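Local coordinates for protein epidermin leader peptide processing serine protease EpiP (Staphylococcus aureus subsp. aureus, PDB 3QFH) that probably cleaves the leader peptide from the precursor of the lantibiotic epidermin, acting as a subtilisin-like serine endopeptidase, at residues Gln184-Gly189 with Asn198-Tyr203; Val133-Asp138 with Asn142-Asp147; Lys420-Lys423 with Arg427-His430; Val314-Thr319 with Pro387-Ala392; Asp354-Glu359 with His363-Leu368. One frame throughout, in Å; residues are numbered along the deposited sequence.

Interaction 1: Gln184-Gly189 with Asn198-Tyr203; sequences QTSANG and NKFTMY
Ser186 OG approaches the root of the Phe200 side chain obliquely. It lies 3.4 Å from Phe200 CB and equally near CD2 of the same ring. Ser186 CB follows at 3.5 Å from Phe200 CD2. The hydroxyl therefore sits beside the bond that joins ring and backbone. Two torsions set this up. Ser186 OG lies opposite its own carbonyl carbon (chi1 -49°). Phe200 CG stands between its backbone N and carbonyl carbon (chi1 74°), which brings CB and CD2 up to the serine.

The serine hydroxyl also has a polar partner. Thr185 OG1 and Ser186 OG are 2.8 Å apart and share a hydrogen bond, in which either may be the donor. Thr185 OG1 is bonded in addition to Ser182 O, one turn back in the helix. Both residues are buried, and the threonine hydroxyl gives Ser186 OG a polar partner there. Beyond the serine, Ile128 of strand 126-130 touches both Thr185 and Phe200. Nearby, Asn198 ND2 is bonded to Thr124 O and Asp398 OD2.

Ser186 is the last helical residue of 177-186, and Phe200 lies on strand 200-204. The contact thus packs the end of a helix on the central parallel sheet of the alpha/beta subtilisin-like fold.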
# COMPACT_ATOMS: atom_id res chain seq x y z
N GLN A 184 5.69 11.25 -2.86
CA GLN A 184 6.87 10.60 -2.30
C GLN A 184 7.60 9.71 -3.31
O GLN A 184 8.81 9.59 -3.25
CB GLN A 184 6.52 9.81 -1.04
CG GLN A 184 6.07 10.71 0.15
CD GLN A 184 7.14 11.72 0.55
OE1 GLN A 184 8.13 11.38 1.19
NE2 GLN A 184 6.94 12.96 0.19
N THR A 185 6.87 9.13 -4.24
CA THR A 185 7.49 8.28 -5.24
C THR A 185 7.89 9.06 -6.48
O THR A 185 8.96 8.83 -7.04
CB THR A 185 6.54 7.14 -5.77
OG1 THR A 185 5.36 7.71 -6.34
CG2 THR A 185 6.15 6.17 -4.71
N SER A 186 7.06 10.01 -6.89
CA SER A 186 7.21 10.59 -8.21
C SER A 186 7.24 12.11 -8.41
O SER A 186 7.26 12.57 -9.56
CB SER A 186 6.04 10.04 -9.03
OG SER A 186 5.92 8.62 -8.91
N ALA A 187 7.21 12.90 -7.35
CA ALA A 187 7.21 14.36 -7.52
C ALA A 187 8.47 14.77 -8.28
O ALA A 187 9.56 14.30 -7.98
CB ALA A 187 7.15 15.09 -6.17
N ASN A 188 8.30 15.63 -9.28
CA ASN A 188 9.43 16.19 -9.97
C ASN A 188 9.08 17.63 -10.40
O ASN A 188 8.70 17.87 -11.52
CB ASN A 188 9.84 15.32 -11.16
CG ASN A 188 11.17 15.76 -11.78
OD1 ASN A 188 11.83 16.64 -11.27
ND2 ASN A 188 11.54 15.14 -12.87
N GLY A 189 9.16 18.54 -9.44
CA GLY A 189 8.88 19.98 -9.65
C GLY A 189 9.52 20.75 -8.50
O GLY A 189 10.73 20.72 -8.35
N ASN A 198 10.44 8.25 -13.15
CA ASN A 198 9.58 7.10 -13.37
C ASN A 198 8.11 7.49 -13.42
O ASN A 198 7.65 8.38 -12.70
CB ASN A 198 9.76 6.03 -12.26
CG ASN A 198 11.10 5.32 -12.33
OD1 ASN A 198 12.12 5.86 -11.90
ND2 ASN A 198 11.09 4.10 -12.87
N LYS A 199 7.36 6.79 -14.26
CA LYS A 199 5.93 7.01 -14.34
C LYS A 199 5.28 6.22 -13.22
O LYS A 199 5.79 5.15 -12.83
CB LYS A 199 5.35 6.52 -15.67
CG LYS A 199 6.01 7.07 -16.92
CD LYS A 199 5.96 8.59 -16.98
CE LYS A 199 6.68 9.10 -18.23
NZ LYS A 199 6.74 10.59 -18.30
N PHE A 200 4.18 6.74 -12.69
CA PHE A 200 3.41 6.05 -11.70
C PHE A 200 2.01 5.88 -12.25
O PHE A 200 1.55 6.64 -13.12
CB PHE A 200 3.42 6.77 -10.34
CG PHE A 200 2.57 8.01 -10.29
CD1 PHE A 200 1.28 7.95 -9.79
CD2 PHE A 200 3.06 9.23 -10.73
CE1 PHE A 200 0.50 9.08 -9.72
CE2 PHE A 200 2.29 10.37 -10.65
CZ PHE A 200 1.00 10.30 -10.16
N THR A 201 1.36 4.83 -11.77
CA THR A 201 0.03 4.49 -12.18
C THR A 201 -0.78 4.41 -10.92
O THR A 201 -0.41 3.70 -10.00
CB THR A 201 -0.01 3.13 -12.89
OG1 THR A 201 0.96 3.10 -13.94
CG2 THR A 201 -1.36 2.87 -13.46
N MET A 202 -1.88 5.14 -10.87
CA MET A 202 -2.72 5.15 -9.69
C MET A 202 -3.85 4.16 -9.89
O MET A 202 -4.43 4.09 -10.97
CB MET A 202 -3.25 6.56 -9.42
CG MET A 202 -4.34 6.68 -8.32
SD MET A 202 -3.84 6.16 -6.68
CE MET A 202 -2.44 7.23 -6.32
N TYR A 203 -4.14 3.38 -8.85
CA TYR A 203 -5.29 2.48 -8.87
C TYR A 203 -6.17 2.92 -7.72
O TYR A 203 -5.83 2.72 -6.55
CB TYR A 203 -4.87 1.03 -8.77
CG TYR A 203 -4.13 0.59 -10.02
CD1 TYR A 203 -4.81 0.08 -11.11
CD2 TYR A 203 -2.75 0.75 -10.14
CE1 TYR A 203 -4.15 -0.31 -12.26
CE2 TYR A 203 -2.08 0.39 -11.28
CZ TYR A 203 -2.79 -0.15 -12.35
OH TYR A 203 -2.15 -0.54 -13.48

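Interaction 2: Val133-Asp138 with Asn142-Asp147; sequences VMKNHD and NNFSTD
Lys135 sets its CB over the centre of one face of the Phe144 ring. The CB is 3.6 Å from the centroid of the Phe144 ring and only 4° off the ring normal, a nearly ideal CH-pi contact. Val133 comes to another part of the same ring. Its CG1 is 3.5 Å from Phe144 CE2 and approaches obliquely.

Torsions explain the fit. Phe144 CG is anti to the backbone N (chi1 -180°), which swings the ring toward 133-138. Lys135 CG stands between its backbone N and carbonyl carbon (chi1 71°), and the chain is extended beyond it. This leads the lysine on past the ring: Lys135 CD passes Phe144 CE1 at 3.8 Å, and the amino end leaves.

Around this contact the loop is shaped by local turns. A type I beta turn runs from Met134 to His137, closed by His137 N to Met134 O at 3.1 Å. It presents Lys135 at its second position. One water joins the facing ends of the segments, giving a proton to Asp138 O and accepting one from Asn142 N. After the phenylalanine, Ser145 OG accepts from Asp147 N at 3.1 Å, an ST turn. Outside the segments, Val171 also touches Phe144, and Phe200 and Met202 of strand 200-204 touch Val133.

The direct contact is therefore apolar. The lysine serves it with its aliphatic part while its ammonium group points elsewhere, and polar linkage between the segments passes through the water.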
# COMPACT_ATOMS: atom_id res chain seq x y z
N VAL A 133 -5.48 10.31 -7.27
CA VAL A 133 -4.42 11.31 -7.33
C VAL A 133 -4.90 12.56 -8.06
O VAL A 133 -5.79 12.51 -8.93
CB VAL A 133 -3.17 10.77 -8.09
CG1 VAL A 133 -3.50 10.51 -9.58
CG2 VAL A 133 -1.99 11.73 -7.98
N MET A 134 -4.33 13.70 -7.68
CA MET A 134 -4.59 14.94 -8.39
C MET A 134 -3.65 14.86 -9.62
O MET A 134 -2.51 15.26 -9.54
CB MET A 134 -4.25 16.14 -7.52
CG MET A 134 -4.52 17.43 -8.23
SD MET A 134 -4.02 18.85 -7.31
CE MET A 134 -4.23 20.13 -8.62
N LYS A 135 -4.13 14.31 -10.72
CA LYS A 135 -3.28 14.10 -11.89
C LYS A 135 -2.72 15.41 -12.48
O LYS A 135 -1.72 15.39 -13.15
CB LYS A 135 -4.02 13.32 -12.97
CG LYS A 135 -5.12 14.08 -13.67
CD LYS A 135 -5.85 13.17 -14.61
CE LYS A 135 -6.77 13.93 -15.53
NZ LYS A 135 -7.29 13.02 -16.58
N ASN A 136 -3.36 16.54 -12.20
CA ASN A 136 -2.90 17.83 -12.72
C ASN A 136 -2.04 18.63 -11.73
O ASN A 136 -1.75 19.78 -11.98
CB ASN A 136 -4.11 18.65 -13.23
CG ASN A 136 -4.77 18.01 -14.45
OD1 ASN A 136 -4.10 17.35 -15.26
ND2 ASN A 136 -6.07 18.21 -14.60
N HIS A 137 -1.59 18.01 -10.64
CA HIS A 137 -0.68 18.69 -9.73
C HIS A 137 0.59 18.96 -10.54
O HIS A 137 1.07 18.05 -11.22
CB HIS A 137 -0.33 17.81 -8.55
CG HIS A 137 0.37 18.53 -7.45
ND1 HIS A 137 1.65 19.03 -7.57
CD2 HIS A 137 -0.03 18.82 -6.18
CE1 HIS A 137 2.00 19.62 -6.44
NE2 HIS A 137 1.00 19.51 -5.59
N ASP A 138 1.12 20.19 -10.47
CA ASP A 138 2.32 20.57 -11.24
C ASP A 138 3.54 19.64 -11.04
O ASP A 138 4.29 19.41 -11.97
CB ASP A 138 2.74 22.01 -10.91
CG ASP A 138 1.79 23.07 -11.48
OD1 ASP A 138 0.90 22.73 -12.30
OD2 ASP A 138 1.94 24.25 -11.11
N ASN A 142 3.70 15.23 -15.10
CA ASN A 142 4.55 14.61 -16.10
C ASN A 142 4.74 13.10 -15.88
O ASN A 142 4.93 12.35 -16.83
CB ASN A 142 5.90 15.31 -16.22
CG ASN A 142 6.66 14.89 -17.47
OD1 ASN A 142 7.81 14.46 -17.40
ND2 ASN A 142 5.98 14.94 -18.61
N ASN A 143 4.67 12.66 -14.62
CA ASN A 143 4.87 11.25 -14.29
C ASN A 143 3.59 10.42 -14.25
O ASN A 143 3.63 9.18 -14.27
CB ASN A 143 5.70 11.15 -12.99
CG ASN A 143 7.16 11.61 -13.21
OD1 ASN A 143 7.64 11.66 -14.36
ND2 ASN A 143 7.87 11.90 -12.13
N PHE A 144 2.45 11.10 -14.22
CA PHE A 144 1.16 10.44 -14.19
C PHE A 144 0.93 9.63 -15.45
O PHE A 144 1.04 10.15 -16.54
CB PHE A 144 0.04 11.48 -14.09
CG PHE A 144 -1.32 10.86 -14.06
CD1 PHE A 144 -2.15 10.91 -15.16
CD2 PHE A 144 -1.75 10.16 -12.92
CE1 PHE A 144 -3.40 10.31 -15.13
CE2 PHE A 144 -2.98 9.55 -12.89
CZ PHE A 144 -3.81 9.64 -14.00
N SER A 145 0.59 8.36 -15.30
CA SER A 145 0.28 7.52 -16.46
C SER A 145 -1.23 7.45 -16.70
O SER A 145 -2.01 7.24 -15.75
CB SER A 145 0.83 6.11 -16.28
OG SER A 145 0.29 5.23 -17.26
N THR A 146 -1.64 7.59 -17.95
CA THR A 146 -3.05 7.48 -18.30
C THR A 146 -3.58 6.04 -18.22
O THR A 146 -4.74 5.80 -18.45
CB THR A 146 -3.36 8.07 -19.68
OG1 THR A 146 -2.59 7.40 -20.67
CG2 THR A 146 -3.05 9.59 -19.68
N ASP A 147 -2.72 5.08 -17.88
CA ASP A 147 -3.15 3.70 -17.68
C ASP A 147 -3.72 3.54 -16.26
O ASP A 147 -4.15 2.46 -15.88
CB ASP A 147 -1.99 2.73 -17.91
CG ASP A 147 -1.52 2.72 -19.35
OD1 ASP A 147 -2.34 3.06 -20.24
OD2 ASP A 147 -0.35 2.36 -19.60
O HOH W 1 5.00 17.31 -13.54

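Interaction 3: Lys420-Lys423 with Arg427-His430; sequences KNNK and RYGH. With SO4 (sulfate ion), chain M.
The backbones of 420-423 and 427-430 come closest at Lys423 and Tyr428, whose CA atoms are 6.1 Å apart, and the chain leaves helix 425-428 at Gly429 with positive phi. Asn422 CB lies over one face of the Tyr428 ring, displaced toward the rim. It is 3.9 Å from the ring centroid, a CH-pi contact. Tyr428 CG is anti to the carbonyl carbon (chi1 -59°), which turns the ring up to Asn422. Lys423 O approaches the same ring obliquely, 3.2 Å from Tyr428 CE2. The polar ends point to other partners: Asn422 OD1 takes a hydrogen bond from Glu432 N, and Tyr428 OH is bonded to Leu325 N.

In the subtilisin-like fold this is a loop between helix 406-416 and the short helix 425-428, folded back on the end of that short helix. Two waters lie between the segments. One gives protons to Asn422 O and Gly429 O, and the other lies between Asn422 O and His430 O.

A sulfate, probably from the crystallisation liquor, sits at the edge of the His430 ring. His430 ND1 donates to sulfate O4 at 2.7 Å, with a bent N-H...O angle of 139°. Lys420 NZ stays 3.8 Å from sulfate O3.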
# COMPACT_ATOMS: atom_id res chain seq x y z
N LYS A 420 23.45 0.56 7.94
CA LYS A 420 23.71 -0.52 8.87
C LYS A 420 24.01 0.03 10.26
O LYS A 420 24.79 -0.53 11.00
CB LYS A 420 24.80 -1.47 8.35
CG LYS A 420 24.29 -2.30 7.16
CD LYS A 420 25.21 -3.43 6.76
CE LYS A 420 24.55 -4.30 5.68
NZ LYS A 420 25.37 -5.48 5.28
N ASN A 421 23.33 1.13 10.60
CA ASN A 421 23.48 1.76 11.91
C ASN A 421 22.22 1.60 12.75
O ASN A 421 22.19 2.04 13.90
CB ASN A 421 23.75 3.26 11.71
CG ASN A 421 25.08 3.53 11.02
OD1 ASN A 421 26.06 2.83 11.24
ND2 ASN A 421 25.12 4.58 10.22
N ASN A 422 21.18 0.99 12.18
CA ASN A 422 19.86 0.86 12.84
C ASN A 422 19.62 -0.55 13.33
O ASN A 422 19.75 -1.52 12.57
CB ASN A 422 18.74 1.20 11.84
CG ASN A 422 19.11 2.34 10.92
OD1 ASN A 422 19.37 2.13 9.73
ND2 ASN A 422 19.19 3.55 11.46
N LYS A 423 19.24 -0.66 14.60
CA LYS A 423 18.97 -1.94 15.24
C LYS A 423 18.00 -1.74 16.40
O LYS A 423 17.90 -0.65 16.92
CB LYS A 423 20.27 -2.58 15.74
CG LYS A 423 21.07 -1.81 16.79
CD LYS A 423 21.63 -0.49 16.23
CE LYS A 423 22.84 0.03 17.03
NZ LYS A 423 23.52 1.16 16.30
N ARG A 427 12.77 -4.07 14.91
CA ARG A 427 12.21 -2.74 14.73
C ARG A 427 12.48 -2.12 13.35
O ARG A 427 11.57 -1.53 12.76
CB ARG A 427 12.69 -1.79 15.83
CG ARG A 427 12.44 -2.34 17.22
CD ARG A 427 12.52 -1.26 18.27
NE ARG A 427 11.31 -0.43 18.22
CZ ARG A 427 11.13 0.69 18.91
NH1 ARG A 427 12.08 1.16 19.71
NH2 ARG A 427 9.98 1.35 18.78
N TYR A 428 13.71 -2.28 12.84
CA TYR A 428 14.13 -1.66 11.57
C TYR A 428 14.29 -2.60 10.38
O TYR A 428 14.52 -2.13 9.25
CB TYR A 428 15.48 -0.95 11.76
CG TYR A 428 15.44 0.12 12.82
CD1 TYR A 428 15.06 1.43 12.51
CD2 TYR A 428 15.70 -0.19 14.14
CE1 TYR A 428 14.99 2.41 13.48
CE2 TYR A 428 15.63 0.78 15.13
CZ TYR A 428 15.27 2.08 14.79
OH TYR A 428 15.20 3.03 15.76
N GLY A 429 14.19 -3.90 10.64
CA GLY A 429 14.42 -4.86 9.60
C GLY A 429 15.87 -4.70 9.22
O GLY A 429 16.71 -4.52 10.10
N HIS A 430 16.16 -4.71 7.93
CA HIS A 430 17.55 -4.56 7.45
C HIS A 430 18.15 -3.18 7.66
O HIS A 430 19.36 -2.99 7.49
CB HIS A 430 17.68 -4.97 5.98
CG HIS A 430 17.40 -6.42 5.75
ND1 HIS A 430 18.35 -7.39 5.97
CD2 HIS A 430 16.30 -7.06 5.29
CE1 HIS A 430 17.83 -8.57 5.67
NE2 HIS A 430 16.59 -8.40 5.25
S SO4 M . 21.59 -8.20 7.29
O1 SO4 M . 21.26 -9.43 6.56
O2 SO4 M . 22.48 -8.46 8.41
O3 SO4 M . 22.18 -7.25 6.36
O4 SO4 M . 20.35 -7.63 7.82
O HOH W 2 20.85 -1.98 9.91
O HOH W 3 18.52 -4.01 12.09

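Interaction 4: Val314-Thr319 with Pro387-Ala392; sequences VTVGST and PKVSGA
Val316 and Val389 share one rotamer, with CG1 anti to the backbone N (chi1 -177° and 173°). Each CG2 then lies opposite the carbonyl carbon. With both side chains turned this way, the two valines reach toward each other tip to tip. Val389 CG2 is 3.7 Å from Val316 CG1 and 3.8 Å from Val316 CG2, so this methyl meets both branches of its partner. Val389 CG1 keeps a little more distance, 4.0 Å from Val316 CG2. It also faces a second strand residue. Val314 holds the same rotamer, and its CG1 lies 4.2 Å from Val389 CG1 in an oblique and looser approach.

One helix residue therefore spans two strand residues that are two positions apart and point to the same side of the sheet. The contact is wholly apolar and all three valines are buried. Val275 of the neighbouring strand 273-277 touches both Val316 and Val389, so it extends the same hydrophobic patch. On the other flank, Ile338 of strand 338-341 touches Val316.

The helix is kinked at Pro387 and Lys388, whose N atoms lack bonds to the turn before. The helical bonds resume with Gly391 N to Pro387 O at 2.9 Å. Lys388 forms a salt bridge with Asp104, and Ser390 OG is bonded to Asn232 OD1.

Ser383 lies at the N-terminal end of helix 382-400 and probably forms, as in other subtilases, the catalytic triad with His177 and Asp130. The packing of this helix on the parallel sheet belongs to the core of the subtilisin-like alpha/beta fold.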
# COMPACT_ATOMS: atom_id res chain seq x y z
N VAL A 314 7.06 -6.74 0.91
CA VAL A 314 8.16 -5.99 1.51
C VAL A 314 7.42 -5.07 2.52
O VAL A 314 6.64 -4.20 2.10
CB VAL A 314 8.92 -5.17 0.48
CG1 VAL A 314 9.91 -4.22 1.18
CG2 VAL A 314 9.63 -6.09 -0.50
N THR A 315 7.63 -5.27 3.82
CA THR A 315 6.95 -4.51 4.87
C THR A 315 7.82 -3.37 5.34
O THR A 315 8.94 -3.60 5.83
CB THR A 315 6.66 -5.40 6.08
OG1 THR A 315 5.98 -6.56 5.65
CG2 THR A 315 5.80 -4.67 7.14
N VAL A 316 7.29 -2.15 5.24
CA VAL A 316 8.08 -0.96 5.52
C VAL A 316 7.62 -0.28 6.79
O VAL A 316 6.46 0.10 6.92
CB VAL A 316 7.96 0.03 4.34
CG1 VAL A 316 8.81 1.26 4.56
CG2 VAL A 316 8.32 -0.68 3.00
N GLY A 317 8.53 -0.16 7.75
CA GLY A 317 8.25 0.60 8.96
C GLY A 317 8.70 2.06 8.77
O GLY A 317 9.42 2.39 7.82
N SER A 318 8.30 2.93 9.67
CA SER A 318 8.63 4.36 9.57
C SER A 318 9.61 4.85 10.64
O SER A 318 9.50 4.46 11.81
CB SER A 318 7.32 5.16 9.65
OG SER A 318 7.53 6.54 9.96
N THR A 319 10.55 5.70 10.23
CA THR A 319 11.52 6.33 11.11
C THR A 319 11.26 7.86 11.23
O THR A 319 10.66 8.49 10.35
CB THR A 319 12.99 6.10 10.60
OG1 THR A 319 13.12 6.58 9.26
CG2 THR A 319 13.39 4.62 10.63
N PRO A 387 6.21 4.60 0.14
CA PRO A 387 6.49 5.00 -1.25
C PRO A 387 7.95 5.27 -1.53
O PRO A 387 8.37 5.15 -2.70
CB PRO A 387 5.66 6.29 -1.43
CG PRO A 387 5.28 6.70 -0.03
CD PRO A 387 5.16 5.43 0.74
N LYS A 388 8.72 5.61 -0.49
CA LYS A 388 10.16 5.83 -0.63
C LYS A 388 10.88 4.53 -1.01
O LYS A 388 11.78 4.51 -1.87
CB LYS A 388 10.75 6.42 0.67
CG LYS A 388 10.28 7.83 1.00
CD LYS A 388 11.03 8.38 2.22
CE LYS A 388 10.63 9.81 2.55
NZ LYS A 388 9.21 9.89 2.93
N VAL A 389 10.45 3.43 -0.38
CA VAL A 389 10.96 2.11 -0.65
C VAL A 389 10.49 1.65 -2.02
O VAL A 389 11.28 1.07 -2.78
CB VAL A 389 10.57 1.10 0.43
CG1 VAL A 389 10.97 -0.33 0.04
CG2 VAL A 389 11.19 1.50 1.79
N SER A 390 9.22 1.89 -2.36
CA SER A 390 8.72 1.50 -3.70
C SER A 390 9.53 2.21 -4.78
O SER A 390 9.96 1.61 -5.78
CB SER A 390 7.24 1.82 -3.89
OG SER A 390 6.41 1.06 -3.03
N GLY A 391 9.70 3.51 -4.62
CA GLY A 391 10.50 4.29 -5.57
C GLY A 391 11.92 3.77 -5.72
O GLY A 391 12.43 3.68 -6.83
N ALA A 392 12.54 3.43 -4.58
CA ALA A 392 13.90 2.91 -4.57
C ALA A 392 14.00 1.60 -5.36
O ALA A 392 14.95 1.41 -6.17
CB ALA A 392 14.38 2.70 -3.10

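Interaction 5: Asp354-Glu359 with His363-Leu368; sequences DKWMNE and HKENIL
The indole of Trp356 is met at its edge by two side chains of 363-368, Glu365 and Asn366. Glu365 comes to the pyrrole side, and its carboxylate is turned 57° from the ring plane. Asn366 comes to the benzene side, near CZ2, with its amide plane steeply inclined to the indole. Both side chains cross the tryptophan at about a right angle. His363 has a looser place: Met357 O lies near the plane of its imidazole, 4.2 Å from His363 CE1.

The polar bond is Trp356 NE1 to Glu365 OE1, 2.9 Å. It is bent, with an N-H...O angle of 132°. The oxygen is used on its anti side, and it is tilted out of the indole plane. Trp356 CG is anti to the backbone N (chi1 178°), which brings the end of the ring nearer 363-368. The glutamate chain is extended beyond CG and brings its carboxylate to the indole.

That carboxylate is held by three bonds. OE1 also accepts from Leu348 N, and OE2 accepts from Tyr347 N. Both backbone donors belong to the first turn of helix 346-358, so the acid is fixed at the start of the helix that carries the tryptophan. The helix end and its N-H groups would be expected to favour the charged form. At the surface, a water bridges Glu359 O and Lys364 NZ, accepting from the lysine at 2.9 Å.

The arrangement is two consecutive helices packed through a short connection: helix 346-358 packs against the short helix 361-365, just before the hairpin of strands 367-370 and 376-379.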
# COMPACT_ATOMS: atom_id res chain seq x y z
N ASP A 354 0.21 24.96 19.74
CA ASP A 354 0.73 26.32 19.51
C ASP A 354 2.23 26.32 19.19
O ASP A 354 2.65 26.69 18.10
CB ASP A 354 0.41 27.21 20.73
CG ASP A 354 0.92 28.64 20.57
OD1 ASP A 354 1.56 28.96 19.53
OD2 ASP A 354 0.69 29.46 21.50
N LYS A 355 3.03 25.87 20.15
CA LYS A 355 4.48 25.85 19.99
C LYS A 355 4.92 24.96 18.82
O LYS A 355 5.88 25.29 18.12
CB LYS A 355 5.12 25.42 21.31
CG LYS A 355 6.62 25.34 21.30
CD LYS A 355 7.21 25.30 22.74
CE LYS A 355 8.75 25.22 22.69
NZ LYS A 355 9.36 25.14 24.04
N TRP A 356 4.20 23.85 18.60
CA TRP A 356 4.52 22.93 17.52
C TRP A 356 4.42 23.56 16.13
O TRP A 356 5.31 23.37 15.28
CB TRP A 356 3.59 21.70 17.62
CG TRP A 356 3.74 20.63 16.55
CD1 TRP A 356 4.74 19.70 16.44
CD2 TRP A 356 2.79 20.30 15.53
NE1 TRP A 356 4.50 18.86 15.38
CE2 TRP A 356 3.30 19.20 14.81
CE3 TRP A 356 1.56 20.85 15.13
CZ2 TRP A 356 2.64 18.65 13.72
CZ3 TRP A 356 0.91 20.30 14.04
CH2 TRP A 356 1.45 19.22 13.35
N MET A 357 3.35 24.31 15.88
CA MET A 357 3.15 24.87 14.53
C MET A 357 3.82 26.23 14.33
O MET A 357 4.13 26.59 13.20
CB MET A 357 1.65 24.97 14.17
CG MET A 357 0.80 25.90 15.00
SD MET A 357 -0.91 26.13 14.37
CE MET A 357 -0.58 26.97 12.81
N ASN A 358 4.03 26.97 15.41
CA ASN A 358 4.58 28.32 15.31
C ASN A 358 6.06 28.47 15.67
O ASN A 358 6.62 29.51 15.40
CB ASN A 358 3.77 29.28 16.18
CG ASN A 358 2.35 29.45 15.69
OD1 ASN A 358 2.09 29.55 14.48
ND2 ASN A 358 1.41 29.50 16.63
N GLU A 359 6.67 27.45 16.27
CA GLU A 359 8.10 27.51 16.60
C GLU A 359 8.94 26.49 15.83
O GLU A 359 10.01 26.07 16.28
CB GLU A 359 8.33 27.41 18.10
CG GLU A 359 7.73 28.57 18.89
CD GLU A 359 8.19 28.61 20.35
OE1 GLU A 359 9.15 27.88 20.70
OE2 GLU A 359 7.60 29.36 21.16
N HIS A 363 7.74 21.20 11.11
CA HIS A 363 8.60 21.12 9.92
C HIS A 363 9.78 20.16 10.07
O HIS A 363 10.26 19.60 9.09
CB HIS A 363 9.13 22.53 9.57
CG HIS A 363 8.05 23.56 9.44
ND1 HIS A 363 7.51 24.21 10.52
CD2 HIS A 363 7.39 24.02 8.35
CE1 HIS A 363 6.58 25.05 10.10
NE2 HIS A 363 6.48 24.95 8.79
N LYS A 364 10.25 20.01 11.29
CA LYS A 364 11.36 19.13 11.60
C LYS A 364 10.98 17.65 11.68
O LYS A 364 11.78 16.80 11.29
CB LYS A 364 12.00 19.55 12.93
CG LYS A 364 12.68 20.91 12.87
CD LYS A 364 13.26 21.28 14.23
CE LYS A 364 13.98 22.64 14.19
NZ LYS A 364 14.44 23.07 15.55
N GLU A 365 9.76 17.35 12.15
CA GLU A 365 9.34 15.96 12.37
C GLU A 365 8.25 15.42 11.42
O GLU A 365 7.91 14.24 11.51
CB GLU A 365 8.90 15.75 13.84
CG GLU A 365 7.59 16.45 14.25
CD GLU A 365 7.19 16.13 15.71
OE1 GLU A 365 6.10 16.58 16.14
OE2 GLU A 365 7.95 15.43 16.44
N ASN A 366 7.68 16.27 10.57
CA ASN A 366 6.69 15.78 9.59
C ASN A 366 7.27 15.83 8.19
O ASN A 366 8.27 16.50 7.93
CB ASN A 366 5.36 16.53 9.67
CG ASN A 366 4.52 16.14 10.91
OD1 ASN A 366 4.92 15.32 11.75
ND2 ASN A 366 3.33 16.71 11.00
N ILE A 367 6.60 15.13 7.29
CA ILE A 367 7.00 14.97 5.91
C ILE A 367 6.27 15.95 4.98
O ILE A 367 5.04 15.95 4.91
CB ILE A 367 6.64 13.56 5.42
CG1 ILE A 367 7.19 12.46 6.37
CG2 ILE A 367 7.09 13.37 3.97
CD1 ILE A 367 8.67 12.35 6.46
N LEU A 368 7.04 16.73 4.25
CA LEU A 368 6.49 17.67 3.31
C LEU A 368 6.15 16.89 2.04
O LEU A 368 7.01 16.20 1.49
CB LEU A 368 7.52 18.78 3.03
CG LEU A 368 7.14 19.84 1.98
CD1 LEU A 368 5.85 20.58 2.34
CD2 LEU A 368 8.29 20.80 1.82
O HOH W 4 11.96 24.43 16.33

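Overall arrangement
From the N terminus, interaction 2 comes first. It closes a short loop between strands 126-130 and 149-150. Interaction 1 follows and closes the connection between helix 177-186 and strand 200-204. The two touch through Ser186 O and Asn143 ND2, and through Lys199 NZ and Asn142 O. Interaction 4 closes a long loop, from strand 314-319 to helix 382-400. Interaction 5 closes a short loop within that span, so it is nested in interaction 4. Interaction 3 comes last and closes the turn through helix 425-428. No two contacts cross. Gln184 and Lys388 link interactions 1 and 4, which both reach the central parallel sheet. Tyr428 and Thr319 join interactions 3 and 4.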